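Local structure of aryl esterase (Mycobacterium smegmatis, 2Q0Q) at residues V134-P139 / V177-A182; S184-D189 / N201-V206; N69-L74 / M111-T116; A2-C7 / P83-I88. The protein hydrolyses aryl esters and also catalyses acyl transfer to alcohols in water, as an oligomeric SGNH-family hydrolase. All coordinates share one frame; numbering follows the deposited sequence.

How the contacts relate
Contacts 1 and 4 belong to the same parallel sheet, whose strands run in the order 46-52, 3-9, 86-90, 133-138, 179-181. Contact 4 pairs 3-9 with 86-90, contact 1 pairs 133-138 with 179-181, and strands 86-90 and 133-138 join them. Contact 1 is central: the other three each lie about 14 Å from it, centre to centre. Helix 104-119 of contact 3 packs against Val134 and Val136, while Leu204 of contact 2 meets Ala182 from the other face. Contacts 2 and 3 are thus about 24 Å apart, centre to centre, on opposite sides of the sheet. Along the chain, contacts 4 and 3 interleave, followed by 1 and then 2, building a three-layer alpha/beta/alpha fold.

Contact 1: residues V134-P139 / V177-A182; sequences VLVVSP and VPFFDA
Ser138 and Asp181 close the polar end of a parallel strand pair, 133-138 beside 179-181. Tight packing runs along the backbones. Val136 N donates to Pro178 O, Phe180 N to Val136 O at 2.8 Å, Ser138 N to Phe180 O, and Ala182 N to Ser138 O at 3.0 Å. Val136 and Phe179 share a face, their side chains at about a right angle. On that face Ser138 OG stands between the backbone N and carbonyl carbon (chi1 46°), which sets it at the edge of the Phe179 ring, 3.3 Å from Phe179 CZ. From there Ser138 OG donates to Asp181 OD1 at 2.8 Å, approaching from above the carboxylate plane. At this end of the face Asp181 is partly exposed, and a water bridges its OD1 to Pro139 O.

The opposite face is looser. The Phe180 ring leads away from strand 133-138 towards Leu208 and Gln211 of helix 198-215; its CD2 lies 4.4 Å from Val137 CG1, and Leu135 CD1 instead reaches Phe180 CB at 3.9 Å.

At the other end the ladder frays: Pro178 has no N-H, and its CD sits 3.1 Å from the buried, partnerless Val134 O. Asp181 OD1, by contrast, collects Ser138 OG, Gly183 N and the water, three donors that would probably stabilise its negative charge.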
loop_
_atom_site.group_PDB
_atom_site.type_symbol
_atom_site.label_atom_id
_atom_site.label_comp_id
_atom_site.label_asym_id
_atom_site.label_seq_id
_atom_site.Cartn_x
_atom_site.Cartn_y
_atom_site.Cartn_z
ATOM N N VAL G 134 12.182 -31.686 1.947
ATOM C CA VAL G 134 10.813 -31.356 2.309
ATOM C C VAL G 134 9.944 -32.601 2.173
ATOM O O VAL G 134 10.193 -33.460 1.337
ATOM C CB VAL G 134 10.242 -30.192 1.446
ATOM C CG1 VAL G 134 10.040 -30.646 -0.018
ATOM C CG2 VAL G 134 8.911 -29.660 2.048
ATOM N N LEU G 135 8.934 -32.691 3.027
ATOM C CA LEU G 135 7.902 -33.706 2.905
ATOM C C LEU G 135 6.557 -32.988 2.947
ATOM O O LEU G 135 6.201 -32.382 3.957
ATOM C CB LEU G 135 8.003 -34.743 4.039
ATOM C CG LEU G 135 6.871 -35.776 4.152
ATOM C CD1 LEU G 135 6.715 -36.542 2.832
ATOM C CD2 LEU G 135 7.104 -36.746 5.308
ATOM N N VAL G 136 5.844 -33.034 1.829
ATOM C CA VAL G 136 4.506 -32.452 1.708
ATOM C C VAL G 136 3.485 -33.461 2.276
ATOM O O VAL G 136 3.428 -34.636 1.857
ATOM C CB VAL G 136 4.177 -32.142 0.225
ATOM C CG1 VAL G 136 2.709 -31.675 0.054
ATOM C CG2 VAL G 136 5.207 -31.151 -0.383
ATOM N N VAL G 137 2.695 -33.008 3.241
ATOM C CA VAL G 137 1.705 -33.890 3.872
ATOM C C VAL G 137 0.310 -33.308 3.712
ATOM O O VAL G 137 0.049 -32.186 4.134
ATOM C CB VAL G 137 1.973 -34.085 5.358
ATOM C CG1 VAL G 137 0.935 -34.966 5.987
ATOM C CG2 VAL G 137 3.397 -34.646 5.605
ATOM N N SER G 138 -0.591 -34.092 3.114
ATOM C CA SER G 138 -2.000 -33.701 3.077
ATOM C C SER G 138 -2.612 -34.097 4.416
ATOM O O SER G 138 -2.373 -35.233 4.891
ATOM C CB SER G 138 -2.750 -34.360 1.905
ATOM O OG SER G 138 -2.446 -35.727 1.809
ATOM N N PRO G 139 -3.396 -33.182 5.038
ATOM C CA PRO G 139 -4.073 -33.563 6.275
ATOM C C PRO G 139 -5.210 -34.533 5.940
ATOM O O PRO G 139 -5.614 -34.643 4.787
ATOM C CB PRO G 139 -4.649 -32.241 6.780
ATOM C CG PRO G 139 -4.954 -31.490 5.510
ATOM C CD PRO G 139 -3.750 -31.804 4.635
ATOM N N VAL G 177 9.336 -33.678 -5.231
ATOM C CA VAL G 177 9.564 -33.697 -3.793
ATOM C C VAL G 177 8.697 -34.799 -3.148
ATOM O O VAL G 177 7.646 -35.145 -3.672
ATOM C CB VAL G 177 9.271 -32.325 -3.152
ATOM C CG1 VAL G 177 10.270 -31.284 -3.652
ATOM C CG2 VAL G 177 7.840 -31.898 -3.426
ATOM N N PRO G 178 9.144 -35.343 -2.016
ATOM C CA PRO G 178 8.386 -36.393 -1.314
ATOM C C PRO G 178 7.001 -35.936 -0.832
ATOM O O PRO G 178 6.849 -34.824 -0.329
ATOM C CB PRO G 178 9.277 -36.723 -0.096
ATOM C CG PRO G 178 10.573 -36.163 -0.372
ATOM C CD PRO G 178 10.398 -35.020 -1.316
ATOM N N PHE G 179 6.025 -36.834 -0.973
ATOM C CA PHE G 179 4.660 -36.626 -0.504
ATOM C C PHE G 179 4.230 -37.754 0.441
ATOM O O PHE G 179 4.611 -38.918 0.249
ATOM C CB PHE G 179 3.701 -36.570 -1.701
ATOM C CG PHE G 179 2.256 -36.679 -1.319
ATOM C CD1 PHE G 179 1.579 -35.569 -0.806
ATOM C CD2 PHE G 179 1.578 -37.887 -1.456
ATOM C CE1 PHE G 179 0.248 -35.668 -0.443
ATOM C CE2 PHE G 179 0.228 -37.983 -1.093
ATOM C CZ PHE G 179 -0.425 -36.871 -0.584
ATOM N N PHE G 180 3.407 -37.409 1.430
ATOM C CA PHE G 180 2.734 -38.409 2.276
ATOM C C PHE G 180 1.318 -37.938 2.623
ATOM O O PHE G 180 1.116 -36.796 2.994
ATOM C CB PHE G 180 3.539 -38.666 3.549
ATOM C CG PHE G 180 2.887 -39.637 4.506
ATOM C CD1 PHE G 180 2.920 -41.004 4.263
ATOM C CD2 PHE G 180 2.249 -39.176 5.663
ATOM C CE1 PHE G 180 2.287 -41.906 5.145
ATOM C CE2 PHE G 180 1.641 -40.059 6.547
ATOM C CZ PHE G 180 1.667 -41.422 6.294
ATOM N N ASP G 181 0.352 -38.841 2.533
ATOM C CA ASP G 181 -1.016 -38.531 2.875
ATOM C C ASP G 181 -1.320 -39.029 4.275
ATOM O O ASP G 181 -1.460 -40.241 4.504
ATOM C CB ASP G 181 -1.974 -39.185 1.863
ATOM C CG ASP G 181 -3.460 -38.915 2.166
ATOM O OD1 ASP G 181 -3.775 -37.981 2.937
ATOM O OD2 ASP G 181 -4.307 -39.677 1.626
ATOM N N ALA G 182 -1.526 -38.090 5.183
ATOM C CA ALA G 182 -1.901 -38.426 6.548
ATOM C C ALA G 182 -3.222 -39.192 6.563
ATOM O O ALA G 182 -3.434 -40.047 7.419
ATOM C CB ALA G 182 -1.992 -37.186 7.389
HETATM O O HOH W 1 -6.029 -36.560 2.856
#

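Contact 2: residues S184-D189 / N201-V206; sequences SVISTD and NRDLGV
A small apolar contact, Val185 and Ile186 against Asp203 and Leu204, lays the loop after strand 179-181 on the early turns of the last helix, 198-215. Just 197 Å² is buried between the segments, and the closest approaches are between carbon atoms. Ile186 does most of the touching. Its CG1 lies between the backbone N and carbonyl carbon (chi1 61°), leaving CG2 beside the backbone N, from where it meets Asp203 CB at 3.7 Å. The other branch of Ile186 runs inward, CD1 ending 4.4 Å from Leu204 CB. Beside it, Val185 CG2 meets Leu204 CD1 at 4.1 Å, the two side chains at about a right angle.

Asp203 therefore contributes its aliphatic carbon to the contact. Leu204 reaches inward with CG anti to the backbone N and is backed by Trp34 of helix 34-42, while Phe196 and Asn200 cover Ile186. Further along the loop, Ser187 OG donates to Asp189 OD1 at 2.8 Å, and Asp189 N is held by Asn200 OD1.

The loop thus docks on the helix ahead of the connection that leads into it. That connection includes Asp192 and His195, probably the acid and base of a Ser-His-Asp triad with Ser11, in the place before the C-terminal helix where SGNH hydrolases carry this pair.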
loop_
_atom_site.group_PDB
_atom_site.type_symbol
_atom_site.label_atom_id
_atom_site.label_comp_id
_atom_site.label_asym_id
_atom_site.label_seq_id
_atom_site.Cartn_x
_atom_site.Cartn_y
_atom_site.Cartn_z
ATOM N N SER G 184 -4.037 -41.485 4.576
ATOM C CA SER G 184 -3.781 -42.923 4.290
ATOM C C SER G 184 -3.652 -43.790 5.563
ATOM O O SER G 184 -3.775 -45.033 5.496
ATOM C CB SER G 184 -2.539 -43.091 3.389
ATOM O OG SER G 184 -1.321 -42.791 4.062
ATOM N N VAL G 185 -3.440 -43.153 6.709
ATOM C CA VAL G 185 -3.244 -43.841 7.992
ATOM C C VAL G 185 -4.253 -43.440 9.091
ATOM O O VAL G 185 -4.466 -44.216 10.013
ATOM C CB VAL G 185 -1.761 -43.705 8.487
ATOM C CG1 VAL G 185 -0.824 -44.340 7.438
ATOM C CG2 VAL G 185 -1.381 -42.251 8.764
ATOM N N ILE G 186 -4.909 -42.286 8.984
ATOM C CA ILE G 186 -5.893 -41.875 9.986
ATOM C C ILE G 186 -7.080 -41.172 9.364
ATOM O O ILE G 186 -6.975 -40.631 8.257
ATOM C CB ILE G 186 -5.274 -40.891 11.025
ATOM C CG1 ILE G 186 -4.764 -39.603 10.347
ATOM C CG2 ILE G 186 -4.161 -41.571 11.803
ATOM C CD1 ILE G 186 -4.455 -38.451 11.310
ATOM N N SER G 187 -8.193 -41.155 10.097
ATOM C CA SER G 187 -9.301 -40.263 9.779
ATOM C C SER G 187 -9.387 -39.253 10.887
ATOM O O SER G 187 -8.845 -39.476 11.961
ATOM C CB SER G 187 -10.626 -41.016 9.628
ATOM O OG SER G 187 -10.761 -42.016 10.605
ATOM N N THR G 188 -10.054 -38.141 10.617
ATOM C CA THR G 188 -10.210 -37.085 11.623
ATOM C C THR G 188 -11.280 -37.528 12.633
ATOM O O THR G 188 -12.485 -37.491 12.336
ATOM C CB THR G 188 -10.582 -35.748 10.964
ATOM O OG1 THR G 188 -9.501 -35.329 10.121
ATOM C CG2 THR G 188 -10.858 -34.676 12.024
ATOM N N ASP G 189 -10.840 -37.963 13.813
ATOM C CA ASP G 189 -11.741 -38.631 14.761
ATOM C C ASP G 189 -12.093 -37.801 16.018
ATOM O O ASP G 189 -12.861 -38.245 16.893
ATOM C CB ASP G 189 -11.130 -39.990 15.150
ATOM C CG ASP G 189 -11.137 -41.026 13.962
ATOM O OD1 ASP G 189 -11.835 -40.792 12.940
ATOM O OD2 ASP G 189 -10.464 -42.118 14.078
ATOM N N ASN G 201 -3.141 -39.160 16.842
ATOM C CA ASN G 201 -1.796 -38.598 17.016
ATOM C C ASN G 201 -0.746 -39.698 17.000
ATOM O O ASN G 201 0.279 -39.621 16.319
ATOM C CB ASN G 201 -1.693 -37.829 18.327
ATOM C CG ASN G 201 -2.175 -36.411 18.199
ATOM O OD1 ASN G 201 -1.487 -35.581 17.611
ATOM N ND2 ASN G 201 -3.379 -36.129 18.732
ATOM N N ARG G 202 -1.022 -40.757 17.744
ATOM C CA ARG G 202 -0.095 -41.875 17.809
ATOM C C ARG G 202 0.152 -42.531 16.441
ATOM O O ARG G 202 1.297 -42.785 16.064
ATOM C CB ARG G 202 -0.617 -42.889 18.819
ATOM C CG ARG G 202 0.189 -44.159 18.969
ATOM C CD ARG G 202 1.344 -43.889 19.841
ATOM N NE ARG G 202 2.234 -45.033 19.913
ATOM C CZ ARG G 202 3.348 -45.046 20.634
ATOM N NH1 ARG G 202 3.696 -43.987 21.346
ATOM N NH2 ARG G 202 4.102 -46.135 20.653
ATOM N N ASP G 203 -0.910 -42.825 15.700
ATOM C CA ASP G 203 -0.743 -43.478 14.407
ATOM C C ASP G 203 0.000 -42.609 13.389
ATOM O O ASP G 203 0.795 -43.128 12.586
ATOM C CB ASP G 203 -2.103 -43.871 13.812
ATOM C CG ASP G 203 -2.809 -44.974 14.596
ATOM O OD1 ASP G 203 -2.141 -45.810 15.250
ATOM O OD2 ASP G 203 -4.057 -45.017 14.533
ATOM N N LEU G 204 -0.304 -41.312 13.394
ATOM C CA LEU G 204 0.351 -40.375 12.477
ATOM C C LEU G 204 1.852 -40.279 12.784
ATOM O O LEU G 204 2.686 -40.266 11.873
ATOM C CB LEU G 204 -0.279 -38.980 12.544
ATOM C CG LEU G 204 0.216 -38.030 11.438
ATOM C CD1 LEU G 204 -0.100 -38.600 10.050
ATOM C CD2 LEU G 204 -0.354 -36.665 11.588
ATOM N N GLY G 205 2.176 -40.208 14.067
ATOM C CA GLY G 205 3.582 -40.204 14.524
ATOM C C GLY G 205 4.411 -41.428 14.127
ATOM O O GLY G 205 5.588 -41.313 13.724
ATOM N N VAL G 206 3.794 -42.600 14.251
ATOM C CA VAL G 206 4.436 -43.881 13.903
ATOM C C VAL G 206 4.638 -44.069 12.372
ATOM O O VAL G 206 5.632 -44.699 11.902
ATOM C CB VAL G 206 3.626 -45.057 14.465
ATOM C CG1 VAL G 206 3.988 -46.342 13.763
ATOM C CG2 VAL G 206 3.835 -45.170 15.972
#

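Contact 3: residues N69-L74 / M111-T116; sequences NGASYL and MSVLVT
Leu114 reaches across from helix 104-119 and lays its CD2 methyl over the first turn of helix 70-81. With CG anti to the carbonyl carbon (chi1 -61°) and CD1 continuing the extended chain, the other branch, Leu114 CD2, comes within 3.5 Å of Ala71 CA and 3.8 Å of Ala71 CB. Leu114 CD2 also lies 3.9 Å from Gly70 C, a place where the partner has no side chain to hold it off. Leu74, one turn on, slants across Leu114, its CD2 3.9 Å from Leu114 CD2 and 3.7 Å from Leu114 O. Ala71 CB also touches Val113 CG1.

The two helix segments run almost parallel, at 5°, with axes 9.7 Å apart. They are neighbours in one outer layer of the alpha/beta/alpha sandwich, each the helix of a beta-alpha-beta crossover, 70-81 leading from strand 46-52 to 86-90 and 104-119 from 86-90 to 133-138.

Asn69 begins helix 70-81 as its N-cap: Asn69 OD1 accepts a weak bond from Ser72 N, 3.2 Å long, while ND2 is tied to Asp61. On the outer side Val113 packs against Pro63 of a third subunit. The Tyr73 ring, turned off the helix pair, stacks on Tyr73 of a second subunit.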
loop_
_atom_site.group_PDB
_atom_site.type_symbol
_atom_site.label_atom_id
_atom_site.label_comp_id
_atom_site.label_asym_id
_atom_site.label_seq_id
_atom_site.Cartn_x
_atom_site.Cartn_y
_atom_site.Cartn_z
ATOM N N ASN G 69 -0.668 -16.507 8.480
ATOM C CA ASN G 69 -0.151 -16.789 7.139
ATOM C C ASN G 69 1.147 -17.601 7.221
ATOM O O ASN G 69 2.220 -17.055 7.596
ATOM C CB ASN G 69 0.073 -15.475 6.397
ATOM C CG ASN G 69 0.516 -15.665 4.946
ATOM O OD1 ASN G 69 1.241 -16.607 4.614
ATOM N ND2 ASN G 69 0.091 -14.757 4.086
ATOM N N GLY G 70 1.071 -18.891 6.869
ATOM C CA GLY G 70 2.221 -19.783 7.018
ATOM C C GLY G 70 3.433 -19.292 6.248
ATOM O O GLY G 70 4.543 -19.233 6.789
ATOM N N ALA G 71 3.214 -18.833 5.008
ATOM C CA ALA G 71 4.319 -18.388 4.138
ATOM C C ALA G 71 4.972 -17.102 4.620
ATOM O O ALA G 71 6.082 -16.789 4.199
ATOM C CB ALA G 71 3.825 -18.192 2.717
ATOM N N SER G 72 4.282 -16.374 5.487
ATOM C CA SER G 72 4.862 -15.131 6.025
ATOM C C SER G 72 5.949 -15.478 7.027
ATOM O O SER G 72 6.894 -14.708 7.214
ATOM C CB SER G 72 3.805 -14.261 6.728
ATOM O OG SER G 72 2.895 -13.704 5.804
ATOM N N TYR G 73 5.793 -16.621 7.676
ATOM C CA TYR G 73 6.608 -17.019 8.808
ATOM C C TYR G 73 7.708 -18.003 8.399
ATOM O O TYR G 73 8.809 -17.991 8.950
ATOM C CB TYR G 73 5.668 -17.633 9.825
ATOM C CG TYR G 73 6.190 -18.016 11.187
ATOM C CD1 TYR G 73 6.728 -19.264 11.421
ATOM C CD2 TYR G 73 6.014 -17.175 12.280
ATOM C CE1 TYR G 73 7.152 -19.651 12.690
ATOM C CE2 TYR G 73 6.437 -17.543 13.554
ATOM C CZ TYR G 73 6.997 -18.791 13.758
ATOM O OH TYR G 73 7.396 -19.188 15.022
ATOM N N LEU G 74 7.417 -18.876 7.434
ATOM C CA LEU G 74 8.300 -20.017 7.222
ATOM C C LEU G 74 9.760 -19.653 6.882
ATOM O O LEU G 74 10.669 -20.237 7.441
ATOM C CB LEU G 74 7.729 -20.984 6.176
ATOM C CG LEU G 74 8.570 -22.232 5.883
ATOM C CD1 LEU G 74 8.789 -23.054 7.135
ATOM C CD2 LEU G 74 7.890 -23.078 4.793
HETATM N N MSE G 111 0.538 -24.238 -0.782
HETATM C CA MSE G 111 1.525 -25.260 -0.431
HETATM C C MSE G 111 2.777 -25.188 -1.309
HETATM O O MSE G 111 3.881 -25.340 -0.801
HETATM C CB MSE G 111 0.891 -26.668 -0.492
HETATM C CG MSE G 111 1.880 -27.824 -0.223
HETATM SE SE MSE G 111 2.757 -27.754 1.572
HETATM C CE MSE G 111 1.273 -28.530 2.650
ATOM N N SER G 112 2.617 -24.938 -2.612
ATOM C CA SER G 112 3.783 -24.818 -3.529
ATOM C C SER G 112 4.736 -23.667 -3.146
ATOM O O SER G 112 5.945 -23.794 -3.276
ATOM C CB SER G 112 3.340 -24.655 -4.995
ATOM O OG SER G 112 2.995 -23.304 -5.343
ATOM N N VAL G 113 4.168 -22.562 -2.678
ATOM C CA VAL G 113 4.957 -21.468 -2.116
ATOM C C VAL G 113 5.813 -21.947 -0.927
ATOM O O VAL G 113 6.999 -21.640 -0.859
ATOM C CB VAL G 113 4.038 -20.287 -1.698
ATOM C CG1 VAL G 113 4.811 -19.237 -0.905
ATOM C CG2 VAL G 113 3.387 -19.646 -2.926
ATOM N N LEU G 114 5.212 -22.680 0.002
ATOM C CA LEU G 114 5.941 -23.194 1.166
ATOM C C LEU G 114 7.071 -24.177 0.757
ATOM O O LEU G 114 8.213 -24.088 1.251
ATOM C CB LEU G 114 4.958 -23.853 2.150
ATOM C CG LEU G 114 3.861 -22.942 2.741
ATOM C CD1 LEU G 114 2.931 -23.704 3.650
ATOM C CD2 LEU G 114 4.451 -21.805 3.507
ATOM N N VAL G 115 6.772 -25.088 -0.166
ATOM C CA VAL G 115 7.800 -25.987 -0.684
ATOM C C VAL G 115 8.934 -25.222 -1.303
ATOM O O VAL G 115 10.090 -25.477 -1.006
ATOM C CB VAL G 115 7.226 -26.979 -1.725
ATOM C CG1 VAL G 115 8.336 -27.878 -2.317
ATOM C CG2 VAL G 115 6.144 -27.843 -1.092
ATOM N N THR G 116 8.597 -24.248 -2.120
ATOM C CA THR G 116 9.621 -23.422 -2.771
ATOM C C THR G 116 10.501 -22.693 -1.752
ATOM O O THR G 116 11.741 -22.642 -1.914
ATOM C CB THR G 116 8.973 -22.428 -3.764
ATOM O OG1 THR G 116 8.291 -23.164 -4.784
ATOM C CG2 THR G 116 10.010 -21.561 -4.433
#

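Contact 4: residues A2-C7 / P83-I88; sequences AKRILC and PLDLVI
Asp85 holds CG anti to its carbonyl carbon (chi1 -66°), which swings the carboxylate across to strand 3-9, where Asp85 OD1 accepts from Arg4 N at 2.8 Å. The bond is nearly straight and uses the anti side of the oxygen. Lys3 bends at its last torsion (chi4 -69°), turning NZ back towards Asp85 OD2. The salt bridge from Lys3 NZ to Asp85 OD2 is long, 3.8 Å, and a water that donates to OD2 and accepts from NZ bridges the same gap.

Arg4 O takes two bonds in its carbonyl plane, from Asp85 N at 2.9 Å and Leu86 N at 3.2 Å. Asp85 is one residue too many for the register, as in a classic beta bulge. Beyond it the parallel ladder is regular: Leu6 N donates to Leu86 O, and Ile88 N to Leu6 O. The Arg4 guanidinium turns its edge to Pro83 O and forms its salt bridge with Glu47.

Leu6 and Val87 lie side by side on one face, Leu6 CD2 being 3.9 Å from Val87 CG1. Leu84 CD1 touches the same Leu6 methyl. On the other face Ile5 CD1 meets Leu86 CB at 3.8 Å and its CG2 meets Ile88 CD1.

Strand 3-9 lies between 86-90 and 46-52 in the sheet, and Ile49 of 46-52 backs Leu6 and Leu84. Val212 of helix 198-215 covers Ile5, Leu86 and Ile88, and Leu38 of helix 34-42 covers Cys7 and Ile88.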
loop_
_atom_site.group_PDB
_atom_site.type_symbol
_atom_site.label_atom_id
_atom_site.label_comp_id
_atom_site.label_asym_id
_atom_site.label_seq_id
_atom_site.Cartn_x
_atom_site.Cartn_y
_atom_site.Cartn_z
ATOM N N ALA G 2 22.752 -35.005 15.646
ATOM C CA ALA G 2 21.413 -35.545 15.280
ATOM C C ALA G 2 20.929 -34.960 13.967
ATOM O O ALA G 2 21.330 -33.867 13.587
ATOM C CB ALA G 2 20.397 -35.266 16.392
ATOM N N LYS G 3 20.071 -35.702 13.272
ATOM C CA LYS G 3 19.383 -35.161 12.104
ATOM C C LYS G 3 18.168 -34.362 12.571
ATOM O O LYS G 3 17.416 -34.814 13.442
ATOM C CB LYS G 3 18.991 -36.288 11.149
ATOM C CG LYS G 3 20.196 -36.858 10.413
ATOM C CD LYS G 3 19.807 -37.592 9.147
ATOM C CE LYS G 3 21.030 -38.125 8.407
ATOM N NZ LYS G 3 21.845 -37.030 7.823
ATOM N N ARG G 4 17.991 -33.176 12.009
ATOM C CA ARG G 4 17.025 -32.206 12.529
ATOM C C ARG G 4 15.802 -32.120 11.628
ATOM O O ARG G 4 15.918 -31.842 10.428
ATOM C CB ARG G 4 17.664 -30.818 12.682
ATOM C CG ARG G 4 18.884 -30.818 13.589
ATOM C CD ARG G 4 19.393 -29.431 13.932
ATOM N NE ARG G 4 18.896 -29.011 15.240
ATOM C CZ ARG G 4 18.259 -27.874 15.520
ATOM N NH1 ARG G 4 18.055 -26.930 14.618
ATOM N NH2 ARG G 4 17.854 -27.665 16.760
ATOM N N ILE G 5 14.637 -32.369 12.236
ATOM C CA ILE G 5 13.349 -32.419 11.544
ATOM C C ILE G 5 12.409 -31.311 12.025
ATOM O O ILE G 5 11.963 -31.331 13.170
ATOM C CB ILE G 5 12.624 -33.770 11.817
ATOM C CG1 ILE G 5 13.601 -34.962 11.734
ATOM C CG2 ILE G 5 11.438 -33.911 10.881
ATOM C CD1 ILE G 5 14.234 -35.150 10.381
ATOM N N LEU G 6 12.108 -30.356 11.155
ATOM C CA LEU G 6 11.160 -29.267 11.467
ATOM C C LEU G 6 9.735 -29.652 11.040
ATOM O O LEU G 6 9.521 -29.970 9.885
ATOM C CB LEU G 6 11.550 -27.982 10.723
ATOM C CG LEU G 6 10.559 -26.807 10.753
ATOM C CD1 LEU G 6 10.432 -26.313 12.172
ATOM C CD2 LEU G 6 11.044 -25.712 9.848
ATOM N N CYS G 7 8.798 -29.595 11.980
ATOM C CA CYS G 7 7.380 -29.921 11.744
ATOM C C CYS G 7 6.628 -28.598 11.707
ATOM O O CYS G 7 6.370 -27.980 12.733
ATOM C CB CYS G 7 6.820 -30.839 12.832
ATOM S SG CYS G 7 7.623 -32.465 12.812
ATOM N N PRO G 83 21.121 -25.701 11.342
ATOM C CA PRO G 83 21.010 -26.656 10.224
ATOM C C PRO G 83 19.783 -27.562 10.324
ATOM O O PRO G 83 19.381 -27.942 11.429
ATOM C CB PRO G 83 22.293 -27.460 10.356
ATOM C CG PRO G 83 22.477 -27.526 11.841
ATOM C CD PRO G 83 22.144 -26.135 12.311
ATOM N N LEU G 84 19.186 -27.863 9.172
ATOM C CA LEU G 84 17.993 -28.701 9.080
ATOM C C LEU G 84 18.213 -29.781 8.039
ATOM O O LEU G 84 18.887 -29.559 7.026
ATOM C CB LEU G 84 16.759 -27.872 8.692
ATOM C CG LEU G 84 16.173 -26.935 9.756
ATOM C CD1 LEU G 84 14.993 -26.152 9.156
ATOM C CD2 LEU G 84 15.728 -27.686 11.007
ATOM N N ASP G 85 17.641 -30.944 8.322
ATOM C CA ASP G 85 17.713 -32.085 7.429
ATOM C C ASP G 85 16.412 -32.320 6.678
ATOM O O ASP G 85 16.442 -32.732 5.515
ATOM C CB ASP G 85 18.144 -33.329 8.205
ATOM C CG ASP G 85 19.557 -33.195 8.728
ATOM O OD1 ASP G 85 19.736 -32.730 9.889
ATOM O OD2 ASP G 85 20.494 -33.448 7.934
ATOM N N LEU G 86 15.288 -32.044 7.331
ATOM C CA LEU G 86 13.968 -32.287 6.741
ATOM C C LEU G 86 12.911 -31.330 7.332
ATOM O O LEU G 86 12.945 -30.993 8.517
ATOM C CB LEU G 86 13.560 -33.746 6.966
ATOM C CG LEU G 86 12.210 -34.191 6.403
ATOM C CD1 LEU G 86 12.229 -34.213 4.882
ATOM C CD2 LEU G 86 11.818 -35.564 6.967
ATOM N N VAL G 87 12.020 -30.852 6.478
ATOM C CA VAL G 87 10.887 -30.047 6.904
ATOM C C VAL G 87 9.605 -30.789 6.498
ATOM O O VAL G 87 9.379 -31.041 5.320
ATOM C CB VAL G 87 10.890 -28.648 6.254
ATOM C CG1 VAL G 87 9.738 -27.811 6.792
ATOM C CG2 VAL G 87 12.228 -27.955 6.483
ATOM N N ILE G 88 8.807 -31.169 7.490
ATOM C CA ILE G 88 7.506 -31.768 7.262
ATOM C C ILE G 88 6.476 -30.667 7.303
ATOM O O ILE G 88 6.368 -29.956 8.313
ATOM C CB ILE G 88 7.174 -32.786 8.372
ATOM C CG1 ILE G 88 8.202 -33.932 8.358
ATOM C CG2 ILE G 88 5.702 -33.301 8.269
ATOM C CD1 ILE G 88 8.008 -34.967 9.465
HETATM O O HOH W 2 20.277 -35.125 5.663
#